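Local coordinates for phosphoenolpyruvate-protein phosphotransferase (Acinetobacter sp., PDB 3CI6) that probably transfers phosphate from phosphoenolpyruvate to a histidine of a carrier protein in sugar transport, and is represented here by its GAF domain, at residues Ile47-Leu59 / Gly71-Gly83. Numbering follows the deposited sequence. Where two conformers were deposited one is given.
Sequences IYLLDERNQRYLL and GHVSLQLSEGLVG. With P4G (1-ethoxy-2-(2-ethoxyethoxy)ethane), chain F.
Tyr57 and Leu75 form an antiparallel hydrogen-bonded pair, Tyr57 N to Leu75 O 2.8 Å and Leu75 N to Tyr57 O 2.9 Å; beyond strand 74-76, Leu59 N bonds Val73 O and Leu59 O accepts from Gly71 N. With CG beside the backbone N (chi1 -67°), the Tyr57 ring has Leu77 CD2 in a CH-pi contact over one face, 3.9 Å from the ring centroid, and Val82 CG1 approaching from the other side, 4.2 Å from Tyr57 CD2. Water 3, in the ring plane, accepts a hydrogen bond from Tyr57 OH (2.8 Å) and donates to Leu77 O and Gly83 O, tying the ring to the turn and helix. The same Leu77 CD2 meets Leu50 CG at 3.6 Å, while Leu75 CD1 rests over a face of Tyr48. On the other side of the sheet, extended Arg56 passes Ser74 CB with its CD; its guanidinium has Leu58 CD1 over one face and Asp51 OD2 in plane at its edge, a salt bridge. Leu49, Asp51 and Leu58 also line the P4G pocket. Next to the G1 bulge where Gln55 and Arg56 face Asp51, strand 74-76 pairs with 56-63 as an edge strand of the antiparallel GAF-domain sheet.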
loop_
_atom_site.group_PDB
_atom_site.type_symbol
_atom_site.label_atom_id
_atom_site.label_comp_id
_atom_site.label_asym_id
_atom_site.label_seq_id
_atom_site.Cartn_x
_atom_site.Cartn_y
_atom_site.Cartn_z
ATOM N N ILE B 47 -6.202 -12.032 -8.682
ATOM C CA ILE B 47 -4.920 -11.987 -8.003
ATOM C C ILE B 47 -4.408 -13.398 -7.791
ATOM O O ILE B 47 -5.144 -14.310 -7.375
ATOM C CB ILE B 47 -4.981 -11.203 -6.684
ATOM C CG1 ILE B 47 -3.592 -11.061 -6.061
ATOM C CG2 ILE B 47 -5.982 -11.827 -5.730
ATOM C CD1 ILE B 47 -2.627 -10.410 -6.908
ATOM N N TYR B 48 -3.166 -13.587 -8.207
ATOM C CA TYR B 48 -2.456 -14.849 -8.062
ATOM C C TYR B 48 -1.380 -14.632 -7.026
ATOM O O TYR B 48 -0.528 -13.723 -7.153
ATOM C CB TYR B 48 -1.815 -15.257 -9.427
ATOM C CG TYR B 48 -2.793 -15.542 -10.508
ATOM C CD1 TYR B 48 -3.278 -14.498 -11.265
ATOM C CD2 TYR B 48 -3.250 -16.833 -10.796
ATOM C CE1 TYR B 48 -4.203 -14.694 -12.270
ATOM C CE2 TYR B 48 -4.181 -17.013 -11.798
ATOM C CZ TYR B 48 -4.640 -15.936 -12.518
ATOM O OH TYR B 48 -5.601 -16.059 -13.548
ATOM N N LEU B 49 -1.323 -15.476 -6.010
ATOM C CA LEU B 49 -0.292 -15.339 -4.991
ATOM C C LEU B 49 0.766 -16.406 -5.152
ATOM O O LEU B 49 0.469 -17.564 -5.509
ATOM C CB LEU B 49 -0.868 -15.426 -3.570
ATOM C CG LEU B 49 -1.790 -14.274 -3.180
ATOM C CD1 LEU B 49 -2.049 -14.403 -1.674
ATOM C CD2 LEU B 49 -1.182 -12.922 -3.576
ATOM N N LEU B 50 2.015 -16.042 -4.954
ATOM C CA LEU B 50 3.092 -17.014 -5.020
ATOM C C LEU B 50 3.022 -17.925 -3.784
ATOM O O LEU B 50 3.155 -17.449 -2.662
ATOM C CB LEU B 50 4.437 -16.273 -5.155
ATOM C CG LEU B 50 5.577 -17.025 -5.856
ATOM C CD1 LEU B 50 6.799 -16.122 -6.087
ATOM C CD2 LEU B 50 5.911 -18.267 -5.030
ATOM N N ASP B 51 2.861 -19.242 -4.013
ATOM C CA ASP B 51 2.733 -20.302 -3.043
ATOM C C ASP B 51 4.114 -20.930 -3.018
ATOM O O ASP B 51 4.463 -21.747 -3.873
ATOM C CB ASP B 51 1.660 -21.277 -3.513
ATOM C CG ASP B 51 1.534 -22.472 -2.612
ATOM O OD1 ASP B 51 2.340 -22.565 -1.643
ATOM O OD2 ASP B 51 0.599 -23.246 -2.851
ATOM N N GLU B 52 4.936 -20.557 -2.056
ATOM C CA GLU B 52 6.313 -21.010 -2.105
ATOM C C GLU B 52 6.436 -22.487 -1.713
ATOM O O GLU B 52 7.379 -23.142 -2.122
ATOM C CB GLU B 52 7.194 -20.134 -1.227
ATOM C CG GLU B 52 8.581 -19.936 -1.781
ATOM C CD GLU B 52 9.219 -18.650 -1.292
ATOM O OE1 GLU B 52 8.845 -18.177 -0.189
ATOM O OE2 GLU B 52 10.082 -18.124 -2.021
ATOM N N ARG B 53 5.491 -23.001 -0.943
ATOM C CA ARG B 53 5.487 -24.419 -0.624
ATOM C C ARG B 53 5.330 -25.313 -1.856
ATOM O O ARG B 53 6.030 -26.315 -2.026
ATOM C CB ARG B 53 4.301 -24.649 0.284
ATOM C CG ARG B 53 4.580 -25.385 1.400
ATOM C CD ARG B 53 3.355 -25.449 2.316
ATOM N NE ARG B 53 3.115 -26.840 2.617
ATOM C CZ ARG B 53 2.601 -27.310 3.741
ATOM N NH1 ARG B 53 2.233 -26.499 4.721
ATOM N NH2 ARG B 53 2.445 -28.607 3.867
ATOM N N ASN B 54 4.419 -24.911 -2.741
ATOM C CA ASN B 54 4.144 -25.646 -3.973
ATOM C C ASN B 54 4.819 -25.073 -5.219
ATOM O O ASN B 54 4.604 -25.557 -6.319
ATOM C CB ASN B 54 2.622 -25.731 -4.166
ATOM C CG ASN B 54 1.966 -26.609 -3.093
ATOM O OD1 ASN B 54 2.221 -27.799 -3.062
ATOM N ND2 ASN B 54 1.164 -26.018 -2.209
ATOM N N GLN B 55 5.632 -24.037 -5.033
ATOM C CA GLN B 55 6.394 -23.413 -6.114
ATOM C C GLN B 55 5.537 -23.087 -7.334
ATOM O O GLN B 55 5.768 -23.579 -8.456
ATOM C CB GLN B 55 7.588 -24.290 -6.489
ATOM C CG GLN B 55 8.667 -24.245 -5.393
ATOM C CD GLN B 55 9.280 -22.861 -5.210
ATOM O OE1 GLN B 55 9.927 -22.337 -6.121
ATOM N NE2 GLN B 55 9.058 -22.248 -4.049
ATOM N N ARG B 56 4.489 -22.316 -7.091
ATOM C CA ARG B 56 3.550 -21.998 -8.123
ATOM C C ARG B 56 2.832 -20.718 -7.721
ATOM O O ARG B 56 2.840 -20.331 -6.557
ATOM C CB ARG B 56 2.506 -23.115 -8.258
ATOM C CG ARG B 56 1.655 -23.270 -7.013
ATOM C CD ARG B 56 0.587 -24.348 -7.060
ATOM N NE ARG B 56 -0.196 -24.331 -5.818
ATOM C CZ ARG B 56 -1.271 -25.091 -5.610
ATOM N NH1 ARG B 56 -1.916 -25.052 -4.440
ATOM N NH2 ARG B 56 -1.705 -25.892 -6.577
ATOM N N TYR B 57 2.162 -20.103 -8.677
ATOM C CA TYR B 57 1.198 -19.025 -8.387
ATOM C C TYR B 57 -0.181 -19.638 -8.292
ATOM O O TYR B 57 -0.561 -20.422 -9.187
ATOM C CB TYR B 57 1.214 -17.963 -9.478
ATOM C CG TYR B 57 2.498 -17.151 -9.566
ATOM C CD1 TYR B 57 2.760 -16.143 -8.672
ATOM C CD2 TYR B 57 3.408 -17.362 -10.588
ATOM C CE1 TYR B 57 3.919 -15.399 -8.743
ATOM C CE2 TYR B 57 4.557 -16.604 -10.670
ATOM C CZ TYR B 57 4.792 -15.614 -9.759
ATOM O OH TYR B 57 5.940 -14.857 -9.821
ATOM N N LEU B 58 -0.942 -19.303 -7.275
ATOM C CA LEU B 58 -2.293 -19.825 -7.111
ATOM C C LEU B 58 -3.304 -18.703 -7.222
ATOM O O LEU B 58 -3.147 -17.662 -6.599
ATOM C CB LEU B 58 -2.450 -20.512 -5.748
ATOM C CG LEU B 58 -3.768 -21.216 -5.436
ATOM C CD1 LEU B 58 -4.011 -22.401 -6.407
ATOM C CD2 LEU B 58 -3.769 -21.647 -3.972
ATOM N N LEU B 59 -4.375 -18.929 -7.999
ATOM C CA LEU B 59 -5.448 -17.952 -8.100
ATOM C C LEU B 59 -6.159 -17.878 -6.762
ATOM O O LEU B 59 -6.656 -18.899 -6.273
ATOM C CB LEU B 59 -6.430 -18.392 -9.184
ATOM C CG LEU B 59 -7.640 -17.504 -9.363
ATOM C CD1 LEU B 59 -7.314 -16.080 -9.789
ATOM C CD2 LEU B 59 -8.571 -18.166 -10.391
ATOM N N GLY B 71 -8.649 -20.790 -5.906
ATOM C CA GLY B 71 -8.016 -21.815 -5.089
ATOM C C GLY B 71 -7.643 -23.094 -5.809
ATOM O O GLY B 71 -7.061 -24.010 -5.191
ATOM N N HIS B 72 -7.920 -23.154 -7.110
ATOM C CA HIS B 72 -7.840 -24.389 -7.888
ATOM C C HIS B 72 -7.228 -24.240 -9.284
ATOM O O HIS B 72 -7.224 -25.200 -10.074
ATOM C CB HIS B 72 -9.241 -24.987 -7.985
ATOM C CG HIS B 72 -9.832 -25.328 -6.654
ATOM N ND1 HIS B 72 -9.368 -26.379 -5.891
ATOM C CD2 HIS B 72 -10.854 -24.779 -5.956
ATOM C CE1 HIS B 72 -10.072 -26.451 -4.777
ATOM N NE2 HIS B 72 -10.980 -25.496 -4.792
ATOM N N VAL B 73 -6.799 -23.032 -9.625
ATOM C CA VAL B 73 -6.017 -22.799 -10.834
ATOM C C VAL B 73 -4.645 -22.273 -10.438
ATOM O O VAL B 73 -4.541 -21.337 -9.640
ATOM C CB VAL B 73 -6.710 -21.755 -11.722
ATOM C CG1 VAL B 73 -5.714 -21.190 -12.805
ATOM C CG2 VAL B 73 -7.974 -22.359 -12.317
ATOM N N SER B 74 -3.602 -22.905 -10.964
ATOM C CA SER B 74 -2.253 -22.477 -10.658
ATOM C C SER B 74 -1.401 -22.405 -11.894
ATOM O O SER B 74 -1.736 -22.969 -12.948
ATOM C CB SER B 74 -1.600 -23.356 -9.645
ATOM O OG SER B 74 -1.445 -24.652 -10.172
ATOM N N LEU B 75 -0.309 -21.683 -11.746
ATOM C CA LEU B 75 0.660 -21.452 -12.797
ATOM C C LEU B 75 2.056 -21.709 -12.280
ATOM O O LEU B 75 2.373 -21.350 -11.148
ATOM C CB LEU B 75 0.595 -19.997 -13.280
ATOM C CG LEU B 75 -0.744 -19.537 -13.863
ATOM C CD1 LEU B 75 -0.944 -18.039 -13.938
ATOM C CD2 LEU B 75 -0.874 -20.167 -15.254
ATOM N N GLN B 76 2.926 -22.296 -13.100
ATOM C CA GLN B 76 4.300 -22.414 -12.657
ATOM C C GLN B 76 4.978 -21.043 -12.659
ATOM O O GLN B 76 4.506 -20.093 -13.272
ATOM C CB GLN B 76 5.087 -23.371 -13.530
ATOM C CG GLN B 76 4.524 -24.789 -13.515
ATOM C CD GLN B 76 4.573 -25.423 -12.130
ATOM O OE1 GLN B 76 5.653 -25.684 -11.583
ATOM N NE2 GLN B 76 3.398 -25.684 -11.561
ATOM N N LEU B 77 6.087 -20.943 -11.947
ATOM C CA LEU B 77 6.718 -19.661 -11.690
ATOM C C LEU B 77 7.240 -18.968 -12.954
ATOM O O LEU B 77 7.272 -17.758 -13.011
ATOM C CB LEU B 77 7.821 -19.816 -10.646
ATOM C CG LEU B 77 7.295 -20.150 -9.250
ATOM C CD1 LEU B 77 8.468 -20.183 -8.309
ATOM C CD2 LEU B 77 6.248 -19.161 -8.736
ATOM N N SER B 78 7.592 -19.736 -13.967
ATOM C CA SER B 78 8.067 -19.154 -15.225
ATOM C C SER B 78 7.018 -19.189 -16.318
ATOM O O SER B 78 7.341 -19.008 -17.495
ATOM C CB SER B 78 9.310 -19.916 -15.688
ATOM O OG SER B 78 9.017 -21.289 -15.905
ATOM N N GLU B 79 5.754 -19.404 -15.951
ATOM C CA GLU B 79 4.734 -19.753 -16.931
ATOM C C GLU B 79 3.977 -18.549 -17.437
ATOM O O GLU B 79 3.266 -17.884 -16.668
ATOM C CB GLU B 79 3.750 -20.773 -16.340
ATOM C CG GLU B 79 2.710 -21.242 -17.320
ATOM C CD GLU B 79 1.871 -22.410 -16.820
ATOM O OE1 GLU B 79 2.066 -22.878 -15.683
ATOM O OE2 GLU B 79 1.038 -22.918 -17.615
ATOM N N GLY B 80 4.101 -18.305 -18.747
ATOM C CA GLY B 80 3.236 -17.362 -19.413
ATOM C C GLY B 80 3.424 -15.911 -18.985
ATOM O O GLY B 80 4.458 -15.536 -18.427
ATOM N N LEU B 81 2.440 -15.084 -19.311
ATOM C CA LEU B 81 2.532 -13.659 -18.960
ATOM C C LEU B 81 2.546 -13.397 -17.460
ATOM O O LEU B 81 3.253 -12.482 -17.005
ATOM C CB LEU B 81 1.430 -12.839 -19.636
ATOM C CG LEU B 81 1.496 -12.757 -21.154
ATOM C CD1 LEU B 81 0.161 -12.252 -21.724
ATOM C CD2 LEU B 81 2.732 -11.875 -21.530
ATOM N N VAL B 82 1.790 -14.167 -16.667
ATOM C CA VAL B 82 1.836 -13.985 -15.222
ATOM C C VAL B 82 3.242 -14.297 -14.696
ATOM O O VAL B 82 3.826 -13.538 -13.886
ATOM C CB VAL B 82 0.754 -14.848 -14.491
ATOM C CG1 VAL B 82 0.973 -14.872 -12.997
ATOM C CG2 VAL B 82 -0.680 -14.391 -14.894
ATOM N N GLY B 83 3.813 -15.410 -15.164
ATOM C CA GLY B 83 5.185 -15.737 -14.774
ATOM C C GLY B 83 6.154 -14.639 -15.168
ATOM O O GLY B 83 7.097 -14.338 -14.423
HETATM C C8 P4G F . -0.362 -18.437 4.056
HETATM C C7 P4G F . -0.818 -17.053 3.630
HETATM O O4 P4G F . -0.186 -16.715 2.409
HETATM C C6 P4G F . -0.642 -17.593 1.415
HETATM C C5 P4G F . -0.220 -17.370 -0.010
HETATM O O3 P4G F . -0.499 -18.467 -0.935
HETATM C C4 P4G F . -1.278 -19.495 -0.402
HETATM C C3 P4G F . -1.444 -20.487 -1.484
HETATM O O2 P4G F . -1.848 -21.701 -0.873
HETATM C C2 P4G F . -3.159 -21.594 -0.356
HETATM C C1 P4G F . -3.202 -22.591 0.797
HETATM O O HOH W 1 5.164 -26.531 -9.027
HETATM O O HOH W 2 7.117 -23.475 -10.593
HETATM O O HOH W 3 7.637 -15.592 -11.882
#